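Local coordinates for aromatic-amino-acid aminotransferase (Burkholderia pseudomallei, PDB 4F4E), which probably transfers amino groups between aromatic amino acids such as tyrosine and 2-oxo acids, using pyridoxal 5'-phosphate, as a homodimer, at residues F43-L54 / L384-A392; E166-D174 / G184-Y192. All blocks are in the same frame, centred on the assembly; numbering follows the deposited sequence.

Interaction 1 of 2, residues F43-L54 / L384-A392; sequences FNADTRPTKVNL and LREEFGIYA
Tyr391 stands with one ring face against Phe43 and its hydroxyl on Asp46. The Phe43 ring meets that face edge-on in a T-shaped stack, planes 89° apart, with Phe43 CD1 3.5 Å from Tyr391 CD1. CA of Phe43 adds a CH-pi contact over the same ring. Arg385 CG covers the opposite face. Tyr391 OH donates to Asp46 OD2 at 2.6 Å, on the anti side of the carboxylate. The syn side of that carboxylate faces Arg48, which grips it side-on: NE bonds OD1 and NH2 bonds OD2. The carboxylate is thus held between the Tyr391 hydroxyl and the Arg48 guanidinium. The Arg48 chain bends at chi3 (-79°), and its guanidinium also reaches backbone carbonyls of helix 378-388. There Arg48 NH1 donates to Glu386 O and Arg48 NH2 to Arg385 O, each at 3.0 Å; both bonds are bent, and NH1 sits above the carbonyl plane of Glu386. Val52 and Ile390 extend together from the same face of the sheet, with a tight 3.4 Å contact from Val52 CG2 to Ile390 CD1. Asp46 OD1 also accepts from Arg48 N, forming an Asx turn. Strands 52-53 and 390-391 form a short parallel sheet, each after a helix, consistent with the small domain of class I aminotransferases, built from both terminal parts of the chain.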
ATOM      1  N   PHE A  43       0.344  -8.674  28.757  1.00 23.97           N
ATOM      2  CA  PHE A  43       0.414  -7.293  29.257  1.00 23.94           C
ATOM      3  C   PHE A  43      -0.992  -6.736  29.468  1.00 26.39           C
ATOM      4  O   PHE A  43      -1.293  -6.113  30.491  1.00 24.00           O
ATOM      5  CB  PHE A  43       1.174  -6.399  28.289  1.00 22.48           C
ATOM      6  CG  PHE A  43       1.243  -4.975  28.711  1.00 21.83           C
ATOM      7  CD1 PHE A  43       2.134  -4.580  29.706  1.00 20.31           C
ATOM      8  CD2 PHE A  43       0.449  -4.020  28.113  1.00 21.17           C
ATOM      9  CE1 PHE A  43       2.191  -3.255  30.097  1.00 20.15           C
ATOM     10  CE2 PHE A  43       0.492  -2.686  28.511  1.00 21.84           C
ATOM     11  CZ  PHE A  43       1.389  -2.295  29.490  1.00 20.55           C
ATOM     12  N   ASN A  44      -1.844  -6.951  28.477  1.00 28.23           N
ATOM     13  CA  ASN A  44      -3.205  -6.414  28.522  1.00 29.31           C
ATOM     14  C   ASN A  44      -4.059  -7.025  29.612  1.00 28.52           C
ATOM     15  O   ASN A  44      -4.821  -6.316  30.268  1.00 30.23           O
ATOM     16  CB  ASN A  44      -3.889  -6.557  27.146  1.00 31.28           C
ATOM     17  CG  ASN A  44      -3.368  -5.554  26.132  1.00 32.37           C
ATOM     18  OD1 ASN A  44      -2.910  -4.466  26.476  1.00 33.77           O
ATOM     19  ND2 ASN A  44      -3.454  -5.916  24.861  1.00 33.14           N
ATOM     20  N   ALA A  45      -3.918  -8.329  29.839  1.00 27.75           N
ATOM     21  CA  ALA A  45      -4.651  -8.988  30.889  1.00 27.65           C
ATOM     22  C   ALA A  45      -4.144  -8.637  32.323  1.00 27.72           C
ATOM     23  O   ALA A  45      -4.815  -8.957  33.300  1.00 29.55           O
ATOM     24  CB  ALA A  45      -4.615 -10.507  30.672  1.00 27.24           C
ATOM     25  N   ASP A  46      -2.961  -8.020  32.443  1.00 25.03           N
ATOM     26  CA  ASP A  46      -2.299  -7.795  33.746  1.00 23.99           C
ATOM     27  C   ASP A  46      -3.074  -6.692  34.426  1.00 23.08           C
ATOM     28  O   ASP A  46      -3.147  -5.595  33.890  1.00 23.52           O
ATOM     29  CB  ASP A  46      -0.821  -7.351  33.530  1.00 22.83           C
ATOM     30  CG  ASP A  46       0.030  -7.415  34.795  1.00 22.15           C
ATOM     31  OD1 ASP A  46      -0.482  -7.155  35.925  1.00 21.22           O
ATOM     32  OD2 ASP A  46       1.234  -7.708  34.655  1.00 20.01           O
ATOM     33  N   THR A  47      -3.656  -6.973  35.586  1.00 25.56           N
ATOM     34  CA  THR A  47      -4.571  -6.029  36.260  1.00 26.04           C
ATOM     35  C   THR A  47      -3.833  -5.015  37.111  1.00 25.63           C
ATOM     36  O   THR A  47      -4.435  -4.053  37.614  1.00 24.32           O
ATOM     37  CB  THR A  47      -5.593  -6.766  37.148  1.00 28.09           C
ATOM     38  OG1 THR A  47      -4.922  -7.705  37.979  1.00 29.25           O
ATOM     39  CG2 THR A  47      -6.574  -7.496  36.279  1.00 29.51           C
ATOM     40  N   ARG A  48      -2.518  -5.187  37.255  1.00 23.67           N
ATOM     41  CA  ARG A  48      -1.731  -4.207  37.998  1.00 23.41           C
ATOM     42  C   ARG A  48      -1.721  -2.862  37.306  1.00 23.59           C
ATOM     43  O   ARG A  48      -1.488  -2.765  36.117  1.00 24.13           O
ATOM     44  CB  ARG A  48      -0.296  -4.711  38.175  1.00 21.99           C
ATOM     45  CG  ARG A  48      -0.228  -5.880  39.124  1.00 21.67           C
ATOM     46  CD  ARG A  48       1.203  -6.401  39.221  1.00 21.37           C
ATOM     47  NE  ARG A  48       1.537  -7.224  38.069  1.00 20.35           N
ATOM     48  CZ  ARG A  48       2.608  -8.031  37.999  1.00 19.89           C
ATOM     49  NH1 ARG A  48       3.474  -8.102  39.022  1.00 21.17           N
ATOM     50  NH2 ARG A  48       2.777  -8.804  36.949  1.00 18.29           N
ATOM     51  N   PRO A  49      -1.958  -1.788  38.053  1.00 24.65           N
ATOM     52  CA  PRO A  49      -2.048  -0.558  37.282  1.00 24.28           C
ATOM     53  C   PRO A  49      -0.721   0.037  36.811  1.00 22.88           C
ATOM     54  O   PRO A  49      -0.725   0.837  35.897  1.00 23.82           O
ATOM     55  CB  PRO A  49      -2.764   0.408  38.233  1.00 26.40           C
ATOM     56  CG  PRO A  49      -2.660  -0.173  39.593  1.00 27.07           C
ATOM     57  CD  PRO A  49      -2.252  -1.608  39.485  1.00 26.49           C
ATOM     58  N   THR A  50       0.345  -0.321  37.514  0.70 23.35           N
ATOM     59  CA  THR A  50       1.685   0.021  37.119  0.70 22.99           C
ATOM     60  C   THR A  50       2.273  -1.231  36.459  0.70 20.95           C
ATOM     61  O   THR A  50       2.633  -2.237  37.107  0.70 21.46           O
ATOM     62  CB  THR A  50       2.522   0.476  38.315  0.70 23.18           C
ATOM     63  OG1 THR A  50       2.731  -0.631  39.183  0.70 27.06           O
ATOM     64  CG2 THR A  50       1.804   1.576  39.044  0.70 24.99           C
ATOM     65  N   LYS A  51       2.150  -1.252  35.160  1.00 19.49           N
ATOM     66  CA  LYS A  51       2.910  -2.192  34.335  1.00 17.48           C
ATOM     67  C   LYS A  51       3.601  -1.434  33.221  1.00 16.29           C
ATOM     68  O   LYS A  51       3.152  -0.352  32.867  1.00 15.18           O
ATOM     69  CB  LYS A  51       1.933  -3.194  33.757  1.00 17.97           C
ATOM     70  CG  LYS A  51       0.723  -2.569  33.075  1.00 18.16           C
ATOM     71  CD  LYS A  51      -0.308  -3.633  32.714  1.00 19.10           C
ATOM     72  CE  LYS A  51      -1.508  -3.006  31.997  1.00 19.34           C
ATOM     73  NZ  LYS A  51      -2.473  -4.092  31.669  1.00 20.59           N
ATOM     74  N   VAL A  52       4.690  -1.974  32.676  1.00 15.27           N
ATOM     75  CA  VAL A  52       5.474  -1.285  31.649  1.00 15.29           C
ATOM     76  C   VAL A  52       5.702  -2.243  30.515  1.00 14.97           C
ATOM     77  O   VAL A  52       6.188  -3.381  30.735  1.00 13.82           O
ATOM     78  CB  VAL A  52       6.859  -0.798  32.190  1.00 15.82           C
ATOM     79  CG1 VAL A  52       7.667  -0.128  31.097  1.00 16.38           C
ATOM     80  CG2 VAL A  52       6.675   0.153  33.366  1.00 15.74           C
ATOM     81  N   ASN A  53       5.300  -1.814  29.313  1.00 13.83           N
ATOM     82  CA  ASN A  53       5.541  -2.600  28.118  1.00 13.82           C
ATOM     83  C   ASN A  53       6.841  -2.151  27.394  1.00 12.95           C
ATOM     84  O   ASN A  53       6.873  -1.170  26.674  1.00 12.67           O
ATOM     85  CB  ASN A  53       4.338  -2.576  27.157  1.00 14.36           C
ATOM     86  CG  ASN A  53       4.449  -3.622  26.049  1.00 14.81           C
ATOM     87  OD1 ASN A  53       5.459  -4.258  25.860  1.00 15.16           O
ATOM     88  ND2 ASN A  53       3.351  -3.833  25.346  1.00 15.65           N
ATOM     89  N   LEU A  54       7.907  -2.924  27.581  1.00 12.62           N
ATOM     90  CA  LEU A  54       9.157  -2.664  26.849  1.00 12.16           C
ATOM     91  C   LEU A  54       9.293  -3.529  25.589  1.00 11.72           C
ATOM     92  O   LEU A  54      10.324  -3.511  24.939  1.00 10.85           O
ATOM     93  CB  LEU A  54      10.347  -2.887  27.786  1.00 12.33           C
ATOM     94  CG  LEU A  54      10.418  -2.026  29.047  1.00 12.15           C
ATOM     95  CD1 LEU A  54      11.670  -2.436  29.869  1.00 12.60           C
ATOM     96  CD2 LEU A  54      10.447  -0.545  28.660  1.00 12.66           C
ATOM     97  N   LEU A 384      10.872 -10.899  35.589  1.00 16.99           N
ATOM     98  CA  LEU A 384      10.659  -9.450  35.511  1.00 16.82           C
ATOM     99  C   LEU A 384       9.180  -9.177  35.246  1.00 16.89           C
ATOM    100  O   LEU A 384       8.630  -8.203  35.742  1.00 15.85           O
ATOM    101  CB  LEU A 384      11.569  -8.852  34.428  1.00 17.09           C
ATOM    102  CG  LEU A 384      11.699  -7.356  34.206  1.00 18.06           C
ATOM    103  CD1 LEU A 384      12.345  -6.714  35.452  1.00 17.37           C
ATOM    104  CD2 LEU A 384      12.509  -7.059  32.924  1.00 17.32           C
ATOM    105  N   ARG A 385       8.535 -10.038  34.448  1.00 16.81           N
ATOM    106  CA  ARG A 385       7.127  -9.875  34.106  1.00 17.24           C
ATOM    107  C   ARG A 385       6.233 -10.229  35.304  1.00 17.12           C
ATOM    108  O   ARG A 385       5.393  -9.442  35.740  1.00 15.69           O
ATOM    109  CB  ARG A 385       6.778 -10.726  32.875  1.00 18.50           C
ATOM    110  CG  ARG A 385       5.313 -10.751  32.563  1.00 21.46           C
ATOM    111  CD  ARG A 385       4.973 -11.611  31.344  1.00 24.64           C
ATOM    112  NE  ARG A 385       5.275 -13.016  31.599  1.00 27.96           N
ATOM    113  CZ  ARG A 385       6.306 -13.671  31.076  1.00 31.80           C
ATOM    114  NH1 ARG A 385       7.184 -13.054  30.262  1.00 32.93           N
ATOM    115  NH2 ARG A 385       6.477 -14.953  31.384  1.00 33.31           N
ATOM    116  N   GLU A 386       6.473 -11.404  35.867  1.00 18.09           N
ATOM    117  CA  GLU A 386       5.606 -11.926  36.913  1.00 19.78           C
ATOM    118  C   GLU A 386       5.759 -11.136  38.216  1.00 17.97           C
ATOM    119  O   GLU A 386       4.764 -10.764  38.841  1.00 16.79           O
ATOM    120  CB  GLU A 386       5.931 -13.395  37.159  1.00 23.04           C
ATOM    121  CG  GLU A 386       5.543 -14.252  35.958  1.00 27.28           C
ATOM    122  CD  GLU A 386       6.160 -15.649  35.946  1.00 33.21           C
ATOM    123  OE1 GLU A 386       5.662 -16.478  35.153  1.00 42.36           O
ATOM    124  OE2 GLU A 386       7.149 -15.932  36.674  1.00 38.17           O
ATOM    125  N   GLU A 387       7.007 -10.878  38.598  1.00 17.07           N
ATOM    126  CA  GLU A 387       7.294 -10.249  39.876  1.00 17.40           C
ATOM    127  C   GLU A 387       7.055  -8.739  39.841  1.00 16.27           C
ATOM    128  O   GLU A 387       6.691  -8.179  40.871  1.00 15.75           O
ATOM    129  CB  GLU A 387       8.705 -10.568  40.322  1.00 18.44           C
ATOM    130  CG  GLU A 387       8.886 -12.054  40.603  1.00 19.53           C
ATOM    131  CD  GLU A 387      10.293 -12.406  41.015  1.00 21.25           C
ATOM    132  OE1 GLU A 387      11.202 -11.608  40.724  1.00 22.33           O
ATOM    133  OE2 GLU A 387      10.473 -13.459  41.681  1.00 23.81           O
ATOM    134  N   PHE A 388       7.239  -8.120  38.671  1.00 14.56           N
ATOM    135  CA  PHE A 388       7.325  -6.651  38.581  1.00 14.08           C
ATOM    136  C   PHE A 388       6.450  -5.996  37.546  1.00 13.96           C
ATOM    137  O   PHE A 388       6.363  -4.779  37.530  1.00 13.22           O
ATOM    138  CB  PHE A 388       8.796  -6.193  38.477  1.00 14.01           C
ATOM    139  CG  PHE A 388       9.603  -6.582  39.658  1.00 14.00           C
ATOM    140  CD1 PHE A 388       9.449  -5.900  40.846  1.00 14.31           C
ATOM    141  CD2 PHE A 388      10.461  -7.663  39.626  1.00 14.23           C
ATOM    142  CE1 PHE A 388      10.162  -6.236  41.967  1.00 14.49           C
ATOM    143  CE2 PHE A 388      11.151  -8.025  40.766  1.00 14.70           C
ATOM    144  CZ  PHE A 388      11.002  -7.327  41.924  1.00 14.59           C
ATOM    145  N   GLY A 389       5.749  -6.788  36.718  1.00 13.63           N
ATOM    146  CA  GLY A 389       4.863  -6.255  35.705  1.00 13.15           C
ATOM    147  C   GLY A 389       5.601  -5.433  34.658  1.00 13.00           C
ATOM    148  O   GLY A 389       5.010  -4.511  34.050  1.00 13.08           O
ATOM    149  N   ILE A 390       6.888  -5.762  34.441  1.00 12.92           N
ATOM    150  CA  ILE A 390       7.717  -5.135  33.425  1.00 12.93           C
ATOM    151  C   ILE A 390       7.973  -6.156  32.324  1.00 12.81           C
ATOM    152  O   ILE A 390       8.532  -7.242  32.595  1.00 12.70           O
ATOM    153  CB  ILE A 390       9.060  -4.652  33.997  1.00 13.22           C
ATOM    154  CG1 ILE A 390       8.877  -3.726  35.246  1.00 13.92           C
ATOM    155  CG2 ILE A 390       9.904  -4.022  32.888  1.00 12.80           C
ATOM    156  CD1 ILE A 390       8.190  -2.381  35.098  1.00 14.26           C
ATOM    157  N   TYR A 391       7.524  -5.831  31.104  1.00 12.57           N
ATOM    158  CA  TYR A 391       7.440  -6.775  30.008  1.00 12.62           C
ATOM    159  C   TYR A 391       8.551  -6.530  28.976  1.00 12.40           C
ATOM    160  O   TYR A 391       8.495  -5.551  28.234  1.00 12.58           O
ATOM    161  CB  TYR A 391       6.057  -6.655  29.328  1.00 12.72           C
ATOM    162  CG  TYR A 391       4.934  -7.248  30.158  1.00 13.59           C
ATOM    163  CD1 TYR A 391       4.519  -6.628  31.341  1.00 14.07           C
ATOM    164  CD2 TYR A 391       4.325  -8.444  29.796  1.00 13.93           C
ATOM    165  CE1 TYR A 391       3.509  -7.157  32.094  1.00 14.81           C
ATOM    166  CE2 TYR A 391       3.303  -8.973  30.537  1.00 15.23           C
ATOM    167  CZ  TYR A 391       2.916  -8.336  31.707  1.00 15.66           C
ATOM    168  OH  TYR A 391       1.956  -8.883  32.484  1.00 16.57           O
ATOM    169  N   ALA A 392       9.572  -7.376  29.001  1.00 12.56           N
ATOM    170  CA  ALA A 392      10.612  -7.414  27.955  1.00 12.78           C
ATOM    171  C   ALA A 392      10.333  -8.631  27.084  1.00 13.51           C
ATOM    172  O   ALA A 392       9.512  -9.506  27.435  1.00 14.41           O
ATOM    173  CB  ALA A 392      11.980  -7.509  28.589  1.00 12.44           C
TER

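Interaction 2 of 2, residues E166-D174 / G184-Y192. With EDO (1,2-ethanediol), chain C.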
ATOM      1  N   GLU A 166      15.229 -17.712  -0.934  1.00 15.23           N
ATOM      2  CA  GLU A 166      15.781 -18.413   0.214  1.00 15.83           C
ATOM      3  C   GLU A 166      16.553 -17.377   1.032  1.00 14.83           C
ATOM      4  O   GLU A 166      17.347 -16.618   0.471  1.00 13.39           O
ATOM      5  CB  GLU A 166      16.731 -19.523  -0.269  1.00 19.08           C
ATOM      6  CG  GLU A 166      17.485 -20.220   0.856  1.00 22.22           C
ATOM      7  CD  GLU A 166      18.539 -21.207   0.364  1.00 25.12           C
ATOM      8  OE1 GLU A 166      18.464 -21.608  -0.817  1.00 26.90           O
ATOM      9  OE2 GLU A 166      19.441 -21.543   1.186  1.00 28.40           O
ATOM     10  N   VAL A 167      16.346 -17.364   2.351  1.00 13.51           N
ATOM     11  CA  VAL A 167      16.984 -16.382   3.237  1.00 12.85           C
ATOM     12  C   VAL A 167      17.994 -17.106   4.132  1.00 13.20           C
ATOM     13  O   VAL A 167      17.700 -18.140   4.708  1.00 13.57           O
ATOM     14  CB  VAL A 167      15.935 -15.628   4.079  1.00 12.42           C
ATOM     15  CG1 VAL A 167      16.620 -14.608   5.015  1.00 11.71           C
ATOM     16  CG2 VAL A 167      14.896 -14.950   3.159  1.00 11.62           C
ATOM     17  N   VAL A 168      19.189 -16.535   4.241  1.00 12.92           N
ATOM     18  CA  VAL A 168      20.207 -17.041   5.115  1.00 13.32           C
ATOM     19  C   VAL A 168      20.607 -15.872   6.013  1.00 12.94           C
ATOM     20  O   VAL A 168      20.236 -14.722   5.722  1.00 12.48           O
ATOM     21  CB  VAL A 168      21.446 -17.526   4.352  1.00 13.50           C
ATOM     22  CG1 VAL A 168      21.143 -18.711   3.410  1.00 13.92           C
ATOM     23  CG2 VAL A 168      22.127 -16.399   3.588  1.00 13.68           C
ATOM     24  N   ALA A 169      21.366 -16.151   7.066  1.00 12.88           N
ATOM     25  CA  ALA A 169      21.764 -15.124   8.023  1.00 12.73           C
ATOM     26  C   ALA A 169      23.270 -15.049   8.127  1.00 13.15           C
ATOM     27  O   ALA A 169      23.971 -16.093   8.162  1.00 13.67           O
ATOM     28  CB  ALA A 169      21.153 -15.393   9.398  1.00 13.32           C
ATOM     29  N   TYR A 170      23.802 -13.830   8.138  1.00 12.63           N
ATOM     30  CA  TYR A 170      25.190 -13.636   8.433  1.00 12.75           C
ATOM     31  C   TYR A 170      25.369 -13.393   9.936  1.00 13.09           C
ATOM     32  O   TYR A 170      24.529 -12.720  10.551  1.00 12.80           O
ATOM     33  CB  TYR A 170      25.838 -12.497   7.622  1.00 12.55           C
ATOM     34  CG  TYR A 170      25.127 -11.150   7.643  1.00 11.69           C
ATOM     35  CD1 TYR A 170      25.346 -10.247   8.650  1.00 11.60           C
ATOM     36  CD2 TYR A 170      24.264 -10.772   6.615  1.00 11.56           C
ATOM     37  CE1 TYR A 170      24.707  -9.003   8.659  1.00 11.16           C
ATOM     38  CE2 TYR A 170      23.647  -9.520   6.602  1.00 10.97           C
ATOM     39  CZ  TYR A 170      23.846  -8.653   7.640  1.00 10.87           C
ATOM     40  OH  TYR A 170      23.200  -7.406   7.674  1.00 10.40           O
ATOM     41  N   PRO A 171      26.445 -13.961  10.524  1.00 13.37           N
ATOM     42  CA  PRO A 171      26.780 -13.612  11.905  1.00 13.52           C
ATOM     43  C   PRO A 171      26.784 -12.100  12.085  1.00 13.54           C
ATOM     44  O   PRO A 171      27.240 -11.389  11.187  1.00 13.71           O
ATOM     45  CB  PRO A 171      28.181 -14.215  12.099  1.00 13.97           C
ATOM     46  CG  PRO A 171      28.268 -15.324  11.088  1.00 14.58           C
ATOM     47  CD  PRO A 171      27.497 -14.797   9.899  1.00 14.07           C
ATOM     48  N   TYR A 172      26.295 -11.617  13.231  1.00 13.14           N
ATOM     49  CA  TYR A 172      26.216 -10.184  13.481  1.00 13.10           C
ATOM     50  C   TYR A 172      26.246  -9.874  14.967  1.00 13.60           C
ATOM     51  O   TYR A 172      27.301  -9.488  15.497  1.00 15.16           O
ATOM     52  CB  TYR A 172      24.989  -9.542  12.772  1.00 12.31           C
ATOM     53  CG  TYR A 172      25.028  -8.045  12.840  1.00 12.22           C
ATOM     54  CD1 TYR A 172      25.910  -7.344  12.071  1.00 12.60           C
ATOM     55  CD2 TYR A 172      24.294  -7.338  13.793  1.00 12.14           C
ATOM     56  CE1 TYR A 172      26.025  -5.962  12.164  1.00 12.93           C
ATOM     57  CE2 TYR A 172      24.350  -5.978  13.866  1.00 11.95           C
ATOM     58  CZ  TYR A 172      25.226  -5.280  13.065  1.00 12.73           C
ATOM     59  OH  TYR A 172      25.339  -3.888  13.156  1.00 12.99           O
ATOM     60  N   TYR A 173      25.138 -10.108  15.671  1.00 13.39           N
ATOM     61  CA  TYR A 173      25.087  -9.852  17.108  1.00 13.85           C
ATOM     62  C   TYR A 173      25.891 -10.893  17.902  1.00 14.69           C
ATOM     63  O   TYR A 173      25.715 -12.095  17.691  1.00 15.52           O
ATOM     64  CB  TYR A 173      23.649  -9.895  17.592  1.00 13.45           C
ATOM     65  CG  TYR A 173      23.575  -9.694  19.080  1.00 13.59           C
ATOM     66  CD1 TYR A 173      23.848  -8.458  19.652  1.00 14.02           C
ATOM     67  CD2 TYR A 173      23.269 -10.742  19.921  1.00 13.93           C
ATOM     68  CE1 TYR A 173      23.795  -8.280  21.056  1.00 13.84           C
ATOM     69  CE2 TYR A 173      23.248 -10.570  21.296  1.00 14.18           C
ATOM     70  CZ  TYR A 173      23.496  -9.347  21.845  1.00 13.84           C
ATOM     71  OH  TYR A 173      23.415  -9.255  23.220  1.00 14.54           O
ATOM     72  N   ASP A 174      26.727 -10.435  18.825  1.00 15.84           N
ATOM     73  CA  ASP A 174      27.599 -11.307  19.619  1.00 17.63           C
ATOM     74  C   ASP A 174      27.161 -11.166  21.091  1.00 17.59           C
ATOM     75  O   ASP A 174      27.397 -10.133  21.699  1.00 17.93           O
ATOM     76  CB  ASP A 174      29.036 -10.841  19.407  1.00 19.57           C
ATOM     77  CG  ASP A 174      30.065 -11.710  20.106  1.00 22.13           C
ATOM     78  OD1 ASP A 174      29.753 -12.335  21.162  1.00 23.51           O
ATOM     79  OD2 ASP A 174      31.209 -11.735  19.570  1.00 25.15           O
ATOM     80  N   GLY A 184      32.931 -12.727  11.885  1.00 20.59           N
ATOM     81  CA  GLY A 184      31.992 -13.702  11.386  1.00 19.18           C
ATOM     82  C   GLY A 184      31.183 -13.077  10.259  1.00 17.97           C
ATOM     83  O   GLY A 184      30.905 -13.739   9.249  1.00 16.85           O
ATOM     84  N   MET A 185      30.823 -11.806  10.412  1.00 16.58           N
ATOM     85  CA  MET A 185      30.059 -11.148   9.344  1.00 15.69           C
ATOM     86  C   MET A 185      30.876 -11.110   8.056  1.00 16.16           C
ATOM     87  O   MET A 185      30.423 -11.495   6.999  1.00 15.01           O
ATOM     88  CB  MET A 185      29.728  -9.719   9.720  1.00 15.05           C
ATOM     89  CG  MET A 185      28.936  -8.992   8.640  1.00 14.38           C
ATOM     90  SD  MET A 185      28.377  -7.351   9.180  1.00 13.76           S
ATOM     91  CE  MET A 185      27.566  -6.747   7.690  1.00 12.92           C
ATOM     92  N   LEU A 186      32.094 -10.606   8.155  1.00 17.08           N
ATOM     93  CA  LEU A 186      32.889 -10.438   6.975  1.00 18.61           C
ATOM     94  C   LEU A 186      33.186 -11.800   6.339  1.00 17.91           C
ATOM     95  O   LEU A 186      33.168 -11.943   5.094  1.00 17.36           O
ATOM     96  CB  LEU A 186      34.171  -9.680   7.304  1.00 21.68           C
ATOM     97  CG  LEU A 186      34.576  -8.906   6.051  1.00 23.77           C
ATOM     98  CD1 LEU A 186      33.661  -7.686   5.899  1.00 25.65           C
ATOM     99  CD2 LEU A 186      36.045  -8.534   6.143  1.00 26.88           C
ATOM    100  N   ALA A 187      33.429 -12.806   7.168  1.00 17.13           N
ATOM    101  CA  ALA A 187      33.728 -14.122   6.630  1.00 17.31           C
ATOM    102  C   ALA A 187      32.548 -14.677   5.843  1.00 16.30           C
ATOM    103  O   ALA A 187      32.733 -15.239   4.762  1.00 16.31           O
ATOM    104  CB  ALA A 187      34.192 -15.100   7.722  1.00 17.41           C
ATOM    105  N   ALA A 188      31.339 -14.424   6.336  1.00 15.33           N
ATOM    106  CA  ALA A 188      30.102 -14.826   5.641  1.00 14.84           C
ATOM    107  C   ALA A 188      29.985 -14.132   4.296  1.00 14.96           C
ATOM    108  O   ALA A 188      29.729 -14.776   3.282  1.00 14.96           O
ATOM    109  CB  ALA A 188      28.859 -14.544   6.504  1.00 14.15           C
ATOM    110  N   LEU A 189      30.172 -12.809   4.278  1.00 14.75           N
ATOM    111  CA  LEU A 189      30.109 -12.066   3.033  0.70 14.68           C
ATOM    112  C   LEU A 189      31.165 -12.574   2.049  1.00 15.03           C
ATOM    113  O   LEU A 189      30.893 -12.732   0.866  1.00 14.72           O
ATOM    114  CB  LEU A 189      30.314 -10.568   3.284  0.70 14.73           C
ATOM    115  CG  LEU A 189      29.312  -9.822   4.155  0.70 14.32           C
ATOM    116  CD1 LEU A 189      29.900  -8.444   4.497  0.70 14.32           C
ATOM    117  CD2 LEU A 189      27.973  -9.722   3.452  0.70 13.56           C
ATOM    118  N   ASN A 190      32.362 -12.857   2.551  1.00 15.75           N
ATOM    119  CA  ASN A 190      33.466 -13.394   1.736  1.00 16.60           C
ATOM    120  C   ASN A 190      33.235 -14.805   1.178  1.00 16.42           C
ATOM    121  O   ASN A 190      34.076 -15.339   0.423  1.00 16.89           O
ATOM    122  CB  ASN A 190      34.790 -13.296   2.522  1.00 17.94           C
ATOM    123  CG  ASN A 190      35.491 -11.979   2.290  1.00 18.60           C
ATOM    124  OD1 ASN A 190      35.429 -11.396   1.182  1.00 20.69           O
ATOM    125  ND2 ASN A 190      36.163 -11.496   3.299  1.00 20.14           N
ATOM    126  N   GLY A 191      32.120 -15.408   1.534  1.00 15.62           N
ATOM    127  CA  GLY A 191      31.665 -16.667   0.952  1.00 16.16           C
ATOM    128  C   GLY A 191      30.411 -16.623   0.106  1.00 16.05           C
ATOM    129  O   GLY A 191      30.046 -17.630  -0.516  1.00 16.84           O
ATOM    130  N   TYR A 192      29.751 -15.467   0.028  1.00 15.20           N
ATOM    131  CA  TYR A 192      28.527 -15.367  -0.744  1.00 15.36           C
ATOM    132  C   TYR A 192      28.778 -15.255  -2.242  1.00 15.69           C
ATOM    133  O   TYR A 192      29.728 -14.601  -2.693  1.00 15.37           O
ATOM    134  CB  TYR A 192      27.675 -14.171  -0.292  1.00 14.57           C
ATOM    135  CG  TYR A 192      27.096 -14.293   1.102  1.00 14.49           C
ATOM    136  CD1 TYR A 192      26.925 -15.546   1.734  1.00 14.61           C
ATOM    137  CD2 TYR A 192      26.669 -13.148   1.781  1.00 13.90           C
ATOM    138  CE1 TYR A 192      26.360 -15.637   3.003  1.00 14.38           C
ATOM    139  CE2 TYR A 192      26.132 -13.232   3.044  1.00 13.93           C
ATOM    140  CZ  TYR A 192      25.965 -14.458   3.655  1.00 14.17           C
ATOM    141  OH  TYR A 192      25.397 -14.494   4.898  1.00 13.55           O
TER
HETATM  142  C1  EDO C 500      24.009  -5.049   9.790  1.00 19.95           C
HETATM  143  O1  EDO C 500      22.883  -5.000   8.947  1.00 16.89           O
HETATM  144  C2  EDO C 500      24.784  -3.725   9.857  1.00 20.49           C
HETATM  145  O2  EDO C 500      24.030  -2.729  10.491  1.00 19.47           O
HETATM  146  O   HOH W   1      25.305 -16.932   5.892  1.00 15.00           O
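Val168 CG2 comes within 4.0 Å of Tyr192 OH, the two side chains running antiparallel past one another. At Ala169 the link is through water: one molecule donates to Ala169 O and is hydrogen-bonded to Tyr192 OH at 2.6 Å. Tyr170 carries more of the contact. Tyr170 CB sits 3.4 Å from Tyr192 OH and 3.8 Å from Ala188 CB. With chi1 at 52°, its CG lies between the backbone N and the carbonyl carbon, and the ring runs alongside the extended Met185 chain. Tyr170 CE1 is 3.8 Å from Met185 CE, and the sulfur approaches this ring obliquely. Tyr170 OH accepts from O1 of an ethanediol, probably from the crystallisation liquor, and also bonds Val199 O. Pro171 lies on the helix backbone, its CG 3.6 Å from Gly184 O, and Pro171 CD touches Ala188 CB. Pro171 O is buried against Met185 CB and has no polar partner. Tyr172 turns its edge to Met185 SD, a second Met-aromatic contact, while ethanediol C1 lies over a face; the Tyr172 hydroxyl bonds Val210 O. The axis of helix segment 184-189 makes 135° with that of strand 167-171, N to C, at a closest approach of 6.5 Å. Met185 also touches Val220 of helix 214-227 and Leu200 of strand 197-201.

The centres of the two contacts are 36 Å apart, and their nearest atoms are about 13 Å apart. They do not touch and share no sheet. Interaction 1 joins segments whose closest ends are 330 positions apart: 43-54, near the start of the chain, and 384-392, near its end. Interaction 2 is local, with nine residues between its segments, and falls in the chain between the two segments of interaction 1. It sets helix 182-189 against strand 167-174 of the mixed eight-stranded sheet. Interaction 1 makes a separate small parallel sheet, near helix 408-419 and strand 397-399, probably within the small domain. Interaction 2 lies on the large sheet of what is, in this family, the cofactor-binding domain.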